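Local coordinates for membrane lipoprotein family protein (Aeropyrum pernix, PDB 4PEV) that probably serves as the solute-binding protein of an ABC transporter, binding a nucleoside such as adenosine between two lobes, at residues Ala308-Asp311 with Val312-Arg316; Glu241-Gln245 with Gln246-Val250; Lys385-Ile389 with Ser390-Lys394; Ile339-Phe342 with Ala343-Ala347. All coordinates share one frame; numbering follows the deposited sequence.

Contact 1. Residues Ala308-Asp311 with Val312-Arg316; sequences AIKD and VVEGR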
loop_
_atom_site.group_PDB
_atom_site.type_symbol
_atom_site.label_atom_id
_atom_site.label_comp_id
_atom_site.label_asym_id
_atom_site.label_seq_id
_atom_site.Cartn_x
_atom_site.Cartn_y
_atom_site.Cartn_z
ATOM N N ALA C 308 12.773 -10.426 8.371
ATOM C CA ALA C 308 13.238 -11.638 7.668
ATOM C C ALA C 308 14.770 -11.748 7.571
ATOM O O ALA C 308 15.322 -12.848 7.603
ATOM C CB ALA C 308 12.622 -11.709 6.280
ATOM N N ILE C 309 15.446 -10.611 7.430
ATOM C CA ILE C 309 16.899 -10.583 7.359
ATOM C C ILE C 309 17.525 -10.778 8.732
ATOM O O ILE C 309 18.553 -11.455 8.862
ATOM C CB ILE C 309 17.395 -9.262 6.768
ATOM C CG1 ILE C 309 16.986 -9.182 5.306
ATOM C CG2 ILE C 309 18.907 -9.159 6.865
ATOM C CD1 ILE C 309 17.123 -7.807 4.706
ATOM N N LYS C 310 16.922 -10.173 9.751
ATOM C CA LYS C 310 17.412 -10.320 11.125
ATOM C C LYS C 310 17.292 -11.776 11.568
ATOM O O LYS C 310 18.269 -12.381 11.994
ATOM C CB LYS C 310 16.642 -9.417 12.080
ATOM C CG LYS C 310 17.382 -9.146 13.363
ATOM C CD LYS C 310 16.522 -8.380 14.346
ATOM C CE LYS C 310 17.369 -7.828 15.484
ATOM N NZ LYS C 310 16.524 -7.597 16.686
ATOM N N ASP C 311 16.098 -12.345 11.426
ATOM C CA ASP C 311 15.879 -13.767 11.702
ATOM C C ASP C 311 17.038 -14.606 11.146
ATOM O O ASP C 311 17.620 -15.402 11.871
ATOM C CB ASP C 311 14.535 -14.256 11.126
ATOM C CG ASP C 311 13.319 -13.886 12.010
ATOM O OD1 ASP C 311 13.442 -13.066 12.946
ATOM O OD2 ASP C 311 12.218 -14.429 11.766
ATOM N N VAL C 312 17.405 -14.409 9.884
ATOM C CA VAL C 312 18.507 -15.190 9.310
ATOM C C VAL C 312 19.823 -14.895 10.011
ATOM O O VAL C 312 20.579 -15.813 10.301
ATOM C CB VAL C 312 18.683 -14.958 7.801
ATOM C CG1 VAL C 312 19.956 -15.630 7.291
ATOM C CG2 VAL C 312 17.470 -15.486 7.052
ATOM N N VAL C 313 20.086 -13.623 10.293
ATOM C CA VAL C 313 21.346 -13.219 10.920
ATOM C C VAL C 313 21.543 -13.885 12.286
ATOM O O VAL C 313 22.673 -14.180 12.688
ATOM C CB VAL C 313 21.454 -11.671 11.012
ATOM C CG1 VAL C 313 22.518 -11.231 12.017
ATOM C CG2 VAL C 313 21.768 -11.084 9.643
ATOM N N GLU C 314 20.434 -14.137 12.979
ATOM C CA GLU C 314 20.452 -14.743 14.310
ATOM C C GLU C 314 20.015 -16.221 14.298
ATOM O O GLU C 314 19.574 -16.742 15.310
ATOM C CB GLU C 314 19.572 -13.902 15.227
ATOM C CG GLU C 314 19.914 -12.430 15.110
ATOM C CD GLU C 314 19.377 -11.585 16.245
ATOM O OE1 GLU C 314 20.171 -10.814 16.826
ATOM O OE2 GLU C 314 18.165 -11.673 16.549
ATOM N N GLY C 315 20.141 -16.883 13.146
ATOM C CA GLY C 315 19.745 -18.287 12.970
ATOM C C GLY C 315 18.375 -18.708 13.490
ATOM O O GLY C 315 18.185 -19.874 13.816
ATOM N N ARG C 316 17.426 -17.776 13.583
ATOM C CA ARG C 316 16.049 -18.108 13.992
ATOM C C ARG C 316 15.045 -17.905 12.847
ATOM O O ARG C 316 13.904 -17.480 13.067
ATOM C CB ARG C 316 15.616 -17.355 15.272
ATOM C CG ARG C 316 16.178 -15.956 15.477
ATOM C CD ARG C 316 15.612 -15.297 16.740
ATOM N NE ARG C 316 14.550 -14.338 16.420
ATOM C CZ ARG C 316 14.739 -13.083 15.993
ATOM N NH1 ARG C 316 15.960 -12.580 15.817
ATOM N NH2 ARG C 316 13.688 -12.315 15.728
#
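The carbonyl oxygen of Asp311 is gripped by two backbone donors as helix 301-313 ends: Arg316 N approaches Asp311 O at 2.9 Å, tilted 28° from the carbonyl plane, and Glu314 N adds a weak bond to it at 3.3 Å. Glu314 N also gives its straighter bond to Lys310 O, 3.0 Å away. The side chains repeat the link made by the backbone. Asp311 CG stands beside its own backbone N, opposite the carbonyl carbon (chi1 -80°), and from there OD1 reaches Arg316 NH2 at 2.9 Å. The carboxylate lies over one face of the guanidinium, the two planes 70° apart, and no N-H points at the oxygen; the salt bridge therefore rests on charge alone. Arg316 NH1 meets Glu314 OE2 in a second salt bridge, so one guanidinium joins two acids. An alanine in place of Asp311 would remove one of these carboxylates and is likely to let the guanidinium swing toward Glu314 alone. On the inner side of the helix, Ile309 and Val312 pack against Leu114 of the parallel sheet. Gly315 N donates to Val312 O, and this glycine, at positive phi, is the C-prime residue of a Schellman motif.

Contact 2. Residues Glu241-Gln245 with Gln246-Val250; sequences EQMLQ and QGVRV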
loop_
_atom_site.group_PDB
_atom_site.type_symbol
_atom_site.label_atom_id
_atom_site.label_comp_id
_atom_site.label_asym_id
_atom_site.label_seq_id
_atom_site.Cartn_x
_atom_site.Cartn_y
_atom_site.Cartn_z
ATOM N N GLU C 241 -7.226 12.010 -14.655
ATOM C CA GLU C 241 -7.861 13.143 -15.348
ATOM C C GLU C 241 -9.264 12.820 -15.837
ATOM O O GLU C 241 -10.147 13.677 -15.803
ATOM C CB GLU C 241 -7.037 13.575 -16.549
ATOM C CG GLU C 241 -5.789 14.359 -16.213
ATOM C CD GLU C 241 -4.819 14.431 -17.382
ATOM O OE1 GLU C 241 -5.133 13.905 -18.481
ATOM O OE2 GLU C 241 -3.725 15.007 -17.194
ATOM N N GLN C 242 -9.450 11.596 -16.331
ATOM C CA GLN C 242 -10.776 11.110 -16.687
ATOM C C GLN C 242 -11.669 11.136 -15.473
ATOM O O GLN C 242 -12.756 11.712 -15.524
ATOM C CB GLN C 242 -10.727 9.693 -17.255
ATOM C CG GLN C 242 -11.108 9.628 -18.726
ATOM C CD GLN C 242 -10.436 8.481 -19.459
ATOM O OE1 GLN C 242 -11.102 7.623 -20.049
ATOM N NE2 GLN C 242 -9.105 8.459 -19.429
HETATM N N MSE C 243 -11.190 10.544 -14.378
HETATM C CA MSE C 243 -11.952 10.478 -13.120
HETATM C C MSE C 243 -12.371 11.817 -12.565
HETATM O O MSE C 243 -13.452 11.954 -12.012
HETATM C CB MSE C 243 -11.139 9.714 -12.086
HETATM C CG MSE C 243 -11.523 8.245 -12.137
HETATM SE SE MSE C 243 -10.034 7.123 -11.508
HETATM C CE MSE C 243 -10.185 7.305 -9.551
ATOM N N LEU C 244 -11.520 12.820 -12.709
ATOM C CA LEU C 244 -11.861 14.175 -12.309
ATOM C C LEU C 244 -13.119 14.646 -13.000
ATOM O O LEU C 244 -13.953 15.293 -12.384
ATOM C CB LEU C 244 -10.705 15.125 -12.615
ATOM C CG LEU C 244 -9.680 15.156 -11.474
ATOM C CD1 LEU C 244 -8.260 15.437 -11.944
ATOM C CD2 LEU C 244 -10.134 16.163 -10.427
ATOM N N GLN C 245 -13.263 14.290 -14.271
ATOM C CA GLN C 245 -14.405 14.714 -15.069
ATOM C C GLN C 245 -15.655 13.880 -14.876
ATOM O O GLN C 245 -16.703 14.255 -15.381
ATOM C CB GLN C 245 -14.021 14.721 -16.528
ATOM C CG GLN C 245 -12.974 15.779 -16.805
ATOM C CD GLN C 245 -12.497 15.751 -18.229
ATOM O OE1 GLN C 245 -13.102 15.112 -19.088
ATOM N NE2 GLN C 245 -11.407 16.444 -18.492
ATOM N N GLN C 246 -15.529 12.753 -14.168
ATOM C CA GLN C 246 -16.671 11.977 -13.656
ATOM C C GLN C 246 -16.970 12.310 -12.161
ATOM O O GLN C 246 -17.617 11.527 -11.448
ATOM C CB GLN C 246 -16.378 10.477 -13.794
ATOM C CG GLN C 246 -15.983 10.006 -15.192
ATOM C CD GLN C 246 -15.115 8.740 -15.176
ATOM O OE1 GLN C 246 -14.936 8.088 -14.138
ATOM N NE2 GLN C 246 -14.559 8.403 -16.333
ATOM N N GLY C 247 -16.459 13.451 -11.684
ATOM C CA GLY C 247 -16.726 13.935 -10.330
ATOM C C GLY C 247 -15.921 13.350 -9.176
ATOM O O GLY C 247 -16.235 13.628 -8.007
ATOM N N VAL C 248 -14.888 12.549 -9.458
ATOM C CA VAL C 248 -14.046 12.037 -8.377
ATOM C C VAL C 248 -13.204 13.188 -7.863
ATOM O O VAL C 248 -12.582 13.895 -8.643
ATOM C CB VAL C 248 -13.107 10.907 -8.811
ATOM C CG1 VAL C 248 -12.270 10.443 -7.626
ATOM C CG2 VAL C 248 -13.894 9.733 -9.365
ATOM N N ARG C 249 -13.202 13.372 -6.548
ATOM C CA ARG C 249 -12.475 14.468 -5.914
ATOM C C ARG C 249 -11.480 14.017 -4.837
ATOM O O ARG C 249 -10.623 14.792 -4.418
ATOM C CB ARG C 249 -13.480 15.454 -5.317
ATOM C CG ARG C 249 -14.251 16.250 -6.361
ATOM C CD ARG C 249 -13.387 17.327 -6.997
ATOM N NE ARG C 249 -14.184 18.257 -7.795
ATOM C CZ ARG C 249 -14.713 19.380 -7.332
ATOM N NH1 ARG C 249 -14.537 19.722 -6.074
ATOM N NH2 ARG C 249 -15.416 20.153 -8.139
ATOM N N VAL C 250 -11.594 12.776 -4.385
ATOM C CA VAL C 250 -10.671 12.222 -3.426
ATOM C C VAL C 250 -10.094 10.954 -4.020
ATOM O O VAL C 250 -10.842 10.059 -4.428
ATOM C CB VAL C 250 -11.386 11.897 -2.126
ATOM C CG1 VAL C 250 -10.381 11.426 -1.081
ATOM C CG2 VAL C 250 -12.159 13.122 -1.649
#
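The flat carboxamide of Gln246 is laid with one face against the last turn of helix 233-245, which ends in a Schellman motif with Gly247, at positive phi, as the C-prime residue. Gln242 O sits over that face, 3.8 Å from Gln246 CD. Two side-chain carbons lie over the same face toward its ends: Met243 CG is 4.0 Å from Gln246 OE1, and Gln242 CB 4.1 Å from Gln246 NE2. These are van der Waals contacts, and they follow from Gln246 CG standing beside its own backbone N (chi1 -54°) with the chain extended beyond. In the backbone beneath, the wider bond of the motif runs from Val248 N to Met243 O at 3.0 Å. The inner one, Gly247 N to Leu244 O at 3.2 Å, has its donor well above the carbonyl plane. Gln246 N is held by two weak bonds, to the backbone oxygens Gln242 O and Met243 O. The turn delivers the chain straight into strand 248-254 of the mixed sheet, where Val248 and the selenomethionine at Met243 also lean on strand 222-226. Here Val248 CG2, placed opposite its carbonyl carbon, presses on Met243 CB at 3.9 Å.

Contact 3. Residues Lys385-Ile389 with Ser390-Lys394; sequences KQKII and SGEIK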
loop_
_atom_site.group_PDB
_atom_site.type_symbol
_atom_site.label_atom_id
_atom_site.label_comp_id
_atom_site.label_asym_id
_atom_site.label_seq_id
_atom_site.Cartn_x
_atom_site.Cartn_y
_atom_site.Cartn_z
ATOM N N LYS C 385 -11.184 0.985 13.790
ATOM C CA LYS C 385 -9.857 0.573 14.224
ATOM C C LYS C 385 -9.958 -0.310 15.449
ATOM O O LYS C 385 -9.264 -1.316 15.544
ATOM C CB LYS C 385 -9.031 1.821 14.516
ATOM C CG LYS C 385 -7.737 1.662 15.291
ATOM C CD LYS C 385 -7.043 3.025 15.301
ATOM C CE LYS C 385 -6.338 3.353 16.613
ATOM N NZ LYS C 385 -4.856 3.267 16.470
ATOM N N GLN C 386 -10.847 0.050 16.373
ATOM C CA GLN C 386 -10.974 -0.694 17.624
ATOM C C GLN C 386 -11.806 -1.951 17.521
ATOM O O GLN C 386 -11.524 -2.924 18.211
ATOM C CB GLN C 386 -11.480 0.192 18.766
ATOM C CG GLN C 386 -10.345 0.660 19.659
ATOM C CD GLN C 386 -9.408 -0.486 20.031
ATOM O OE1 GLN C 386 -9.857 -1.587 20.376
ATOM N NE2 GLN C 386 -8.100 -0.243 19.928
ATOM N N LYS C 387 -12.821 -1.947 16.668
ATOM C CA LYS C 387 -13.564 -3.171 16.412
ATOM C C LYS C 387 -12.663 -4.211 15.757
ATOM O O LYS C 387 -12.871 -5.408 15.937
ATOM C CB LYS C 387 -14.809 -2.895 15.566
ATOM C CG LYS C 387 -15.910 -2.207 16.376
ATOM C CD LYS C 387 -17.018 -1.587 15.529
ATOM C CE LYS C 387 -17.922 -2.645 14.921
ATOM N NZ LYS C 387 -19.032 -2.030 14.144
ATOM N N ILE C 388 -11.644 -3.745 15.029
ATOM C CA ILE C 388 -10.716 -4.626 14.296
ATOM C C ILE C 388 -9.653 -5.224 15.205
ATOM O O ILE C 388 -9.465 -6.441 15.220
ATOM C CB ILE C 388 -10.028 -3.885 13.121
ATOM C CG1 ILE C 388 -11.028 -3.701 11.969
ATOM C CG2 ILE C 388 -8.799 -4.651 12.634
ATOM C CD1 ILE C 388 -10.566 -2.768 10.872
ATOM N N ILE C 389 -8.956 -4.360 15.933
ATOM C CA ILE C 389 -7.940 -4.789 16.904
ATOM C C ILE C 389 -8.495 -5.750 17.969
ATOM O O ILE C 389 -7.816 -6.709 18.359
ATOM C CB ILE C 389 -7.298 -3.571 17.598
ATOM C CG1 ILE C 389 -6.422 -2.812 16.590
ATOM C CG2 ILE C 389 -6.498 -3.994 18.834
ATOM C CD1 ILE C 389 -5.940 -1.465 17.092
ATOM N N SER C 390 -9.721 -5.488 18.425
ATOM C CA SER C 390 -10.379 -6.318 19.438
ATOM C C SER C 390 -10.735 -7.712 18.914
ATOM O O SER C 390 -11.003 -8.610 19.696
ATOM C CB SER C 390 -11.657 -5.644 19.954
ATOM O OG SER C 390 -12.731 -5.837 19.038
ATOM N N GLY C 391 -10.758 -7.900 17.602
ATOM C CA GLY C 391 -11.122 -9.196 17.044
ATOM C C GLY C 391 -12.606 -9.246 16.767
ATOM O O GLY C 391 -13.086 -10.157 16.093
ATOM N N GLU C 392 -13.341 -8.252 17.266
ATOM C CA GLU C 392 -14.782 -8.180 17.035
ATOM C C GLU C 392 -15.096 -8.134 15.532
ATOM O O GLU C 392 -16.191 -8.497 15.123
ATOM C CB GLU C 392 -15.387 -6.968 17.754
ATOM C CG GLU C 392 -16.913 -6.938 17.778
ATOM C CD GLU C 392 -17.487 -5.521 17.858
ATOM O OE1 GLU C 392 -18.502 -5.242 17.157
ATOM O OE2 GLU C 392 -16.925 -4.688 18.619
ATOM N N ILE C 393 -14.134 -7.677 14.724
ATOM C CA ILE C 393 -14.245 -7.671 13.255
ATOM C C ILE C 393 -13.010 -8.319 12.606
ATOM O O ILE C 393 -11.862 -8.055 13.000
ATOM C CB ILE C 393 -14.459 -6.233 12.719
ATOM C CG1 ILE C 393 -15.953 -5.960 12.526
ATOM C CG2 ILE C 393 -13.744 -5.999 11.394
ATOM C CD1 ILE C 393 -16.265 -4.570 11.998
ATOM N N LYS C 394 -13.271 -9.178 11.621
ATOM C CA LYS C 394 -12.227 -9.796 10.817
ATOM C C LYS C 394 -12.764 -9.984 9.399
ATOM O O LYS C 394 -13.842 -10.546 9.197
ATOM C CB LYS C 394 -11.782 -11.138 11.420
ATOM C CG LYS C 394 -10.478 -11.711 10.854
ATOM C CD LYS C 394 -10.281 -13.181 11.253
ATOM C CE LYS C 394 -8.942 -13.751 10.804
ATOM N NZ LYS C 394 -7.799 -13.067 11.471
#
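An ST turn follows helix 375-389 and folds the chain back over the helix's last turn. Ser390 and Lys387 meet at its start, with Ser390 OG 3.1 Å from Lys387 O. Chi1 of 80° puts this hydroxyl between the backbone N and the carbonyl carbon, where it accepts a nearly straight bond from Glu392 N. The helix itself closes with Ser390 N donating to Gln386 O at 3.1 Å. Gly391 N donates to Ile388 O from above the carbonyl plane, at backbone angles that call for glycine. Ile393 N then bonds to Lys387 O at 2.9 Å. The bent chain of Lys387 (chi3 73°) runs past Glu392, touching the carboxylate with its methylenes: CG lies 3.5 Å from Glu392 OE2 and CE 3.5 Å from Glu392 OE1. Lys387 CE is also 3.9 Å from Ile393 CD1. Lys387 NZ stays 4.4 Å from Glu392 OE1, the charges probably still attracting, and bonds weakly to Tyr211 OH. A serine in place of Lys387 would probably leave Glu392 without its nearby positive charge and uncover one side of Ile393. On the buried side Ile388, which also meets helix 159-181, sets CG1 against Ile393 CG2 at 3.6 Å.

Contact 4. Residues Ile339-Phe342 with Ala343-Ala347; sequences IRYF and AEIAA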
loop_
_atom_site.group_PDB
_atom_site.type_symbol
_atom_site.label_atom_id
_atom_site.label_comp_id
_atom_site.label_asym_id
_atom_site.label_seq_id
_atom_site.Cartn_x
_atom_site.Cartn_y
_atom_site.Cartn_z
ATOM N N ILE C 339 5.237 11.319 9.073
ATOM C CA ILE C 339 5.245 12.304 7.997
ATOM C C ILE C 339 6.579 13.025 7.911
ATOM O O ILE C 339 7.124 13.199 6.819
ATOM C CB ILE C 339 4.124 13.352 8.183
ATOM C CG1 ILE C 339 2.767 12.710 7.936
ATOM C CG2 ILE C 339 4.278 14.521 7.219
ATOM C CD1 ILE C 339 1.606 13.532 8.439
ATOM N N ARG C 340 7.090 13.442 9.068
ATOM C CA ARG C 340 8.349 14.170 9.125
ATOM C C ARG C 340 9.510 13.231 8.789
ATOM O O ARG C 340 10.449 13.635 8.127
ATOM C CB ARG C 340 8.547 14.819 10.504
ATOM C CG ARG C 340 9.743 15.774 10.576
ATOM C CD ARG C 340 9.884 16.496 11.920
ATOM N NE ARG C 340 9.039 15.924 12.979
ATOM C CZ ARG C 340 7.983 16.526 13.545
ATOM N NH1 ARG C 340 7.613 17.756 13.182
ATOM N NH2 ARG C 340 7.288 15.896 14.500
ATOM N N TYR C 341 9.436 11.977 9.219
ATOM C CA TYR C 341 10.510 11.014 8.958
ATOM C C TYR C 341 10.799 10.797 7.475
ATOM O O TYR C 341 11.964 10.775 7.046
ATOM C CB TYR C 341 10.155 9.683 9.593
ATOM C CG TYR C 341 11.065 8.543 9.233
ATOM C CD1 TYR C 341 12.296 8.380 9.865
ATOM C CD2 TYR C 341 10.673 7.592 8.298
ATOM C CE1 TYR C 341 13.122 7.307 9.556
ATOM C CE2 TYR C 341 11.480 6.516 7.987
ATOM C CZ TYR C 341 12.704 6.378 8.611
ATOM O OH TYR C 341 13.497 5.301 8.287
ATOM N N PHE C 342 9.730 10.627 6.699
ATOM C CA PHE C 342 9.859 10.411 5.261
ATOM C C PHE C 342 10.174 11.689 4.574
ATOM O O PHE C 342 10.832 11.680 3.551
ATOM C CB PHE C 342 8.599 9.790 4.678
ATOM C CG PHE C 342 8.468 8.351 5.010
ATOM C CD1 PHE C 342 9.240 7.419 4.348
ATOM C CD2 PHE C 342 7.630 7.936 6.031
ATOM C CE1 PHE C 342 9.159 6.083 4.677
ATOM C CE2 PHE C 342 7.530 6.600 6.366
ATOM C CZ PHE C 342 8.299 5.669 5.685
ATOM N N ALA C 343 9.709 12.795 5.136
ATOM C CA ALA C 343 10.078 14.112 4.630
ATOM C C ALA C 343 11.579 14.375 4.827
ATOM O O ALA C 343 12.225 14.925 3.938
ATOM C CB ALA C 343 9.232 15.192 5.295
ATOM N N GLU C 344 12.124 13.975 5.978
ATOM C CA GLU C 344 13.576 14.014 6.239
ATOM C C GLU C 344 14.324 13.187 5.190
ATOM O O GLU C 344 15.291 13.654 4.603
ATOM C CB GLU C 344 13.910 13.494 7.657
ATOM C CG GLU C 344 13.493 14.440 8.799
ATOM C CD GLU C 344 13.413 13.795 10.200
ATOM O OE1 GLU C 344 13.902 12.654 10.396
ATOM O OE2 GLU C 344 12.868 14.455 11.128
ATOM N N ILE C 345 13.874 11.963 4.947
ATOM C CA ILE C 345 14.471 11.141 3.898
ATOM C C ILE C 345 14.550 11.868 2.540
ATOM O O ILE C 345 15.617 11.929 1.935
ATOM C CB ILE C 345 13.704 9.809 3.742
ATOM C CG1 ILE C 345 14.073 8.877 4.882
ATOM C CG2 ILE C 345 14.013 9.135 2.409
ATOM C CD1 ILE C 345 13.100 7.739 5.073
ATOM N N ALA C 346 13.425 12.401 2.068
ATOM C CA ALA C 346 13.358 13.066 0.759
ATOM C C ALA C 346 14.124 14.385 0.767
ATOM O O ALA C 346 14.639 14.815 -0.261
ATOM C CB ALA C 346 11.912 13.300 0.335
ATOM N N ALA C 347 14.192 15.033 1.924
ATOM C CA ALA C 347 15.031 16.216 2.063
ATOM C C ALA C 347 16.468 15.804 1.803
ATOM O O ALA C 347 17.057 16.207 0.803
ATOM C CB ALA C 347 14.881 16.845 3.444
#
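Glu344 N donates to Arg340 O at 2.7 Å, one of five consecutive i to i+4 bonds that make 339-347 a regular stretch of alpha-helix 336-348. The next, from Ile345 N to Tyr341 O, measures 3.1 Å and is nearly straight at the hydrogen (163°). The side chains of Arg340 and Glu344 follow the same spacing, but their charges do not form a salt bridge. With chi1 at -171°, Arg340 CG points away from the backbone N, which brings the methylenes against the acid: CG is 3.4 Å from Glu344 OE2 and CD 3.7 Å from that same oxygen. The guanidinium goes elsewhere, its NH1 forming a salt bridge with Glu359 of helix 358-372. Further round the helix the contact becomes apolar. Tyr341 turns an edge to Phe342, its CD2 standing over the centre of the Phe342 ring, while Ile345 runs alongside Phe342 in the same direction. All three residues touch helix 69-84, through Met72 and Leu75, so this surface probably spans the two lobes; the side chain of Phe342 is about 8 Å from that of Asp282, which binds adenosine. Ile345 CD1 reaches both rings, at 3.6 Å from Tyr341 CE2 and 3.9 Å from Phe342 CD1.

How the contacts relate
Contacts 1 and 2 solve the same problem, a helix end, with the same Schellman motif on opposite sides of the chain's centre: contact 1 beside the parallel sheet, with salt bridges that tie the buried Asp311 to exposed Arg316 and, through it, to Glu314; contact 2 at the mixed sheet, with an uncharged amide laid over the turn. Contact 3, the surface member, ends its helix with an ST turn instead. Contact 4 lies mid-helix; its backbone bonds are the regular helical ones, and its side chains pack on a neighbouring helix. Contacts 1, 2 and 4 are partly buried; none touches another, and centres lie about 28 to 46 Å apart.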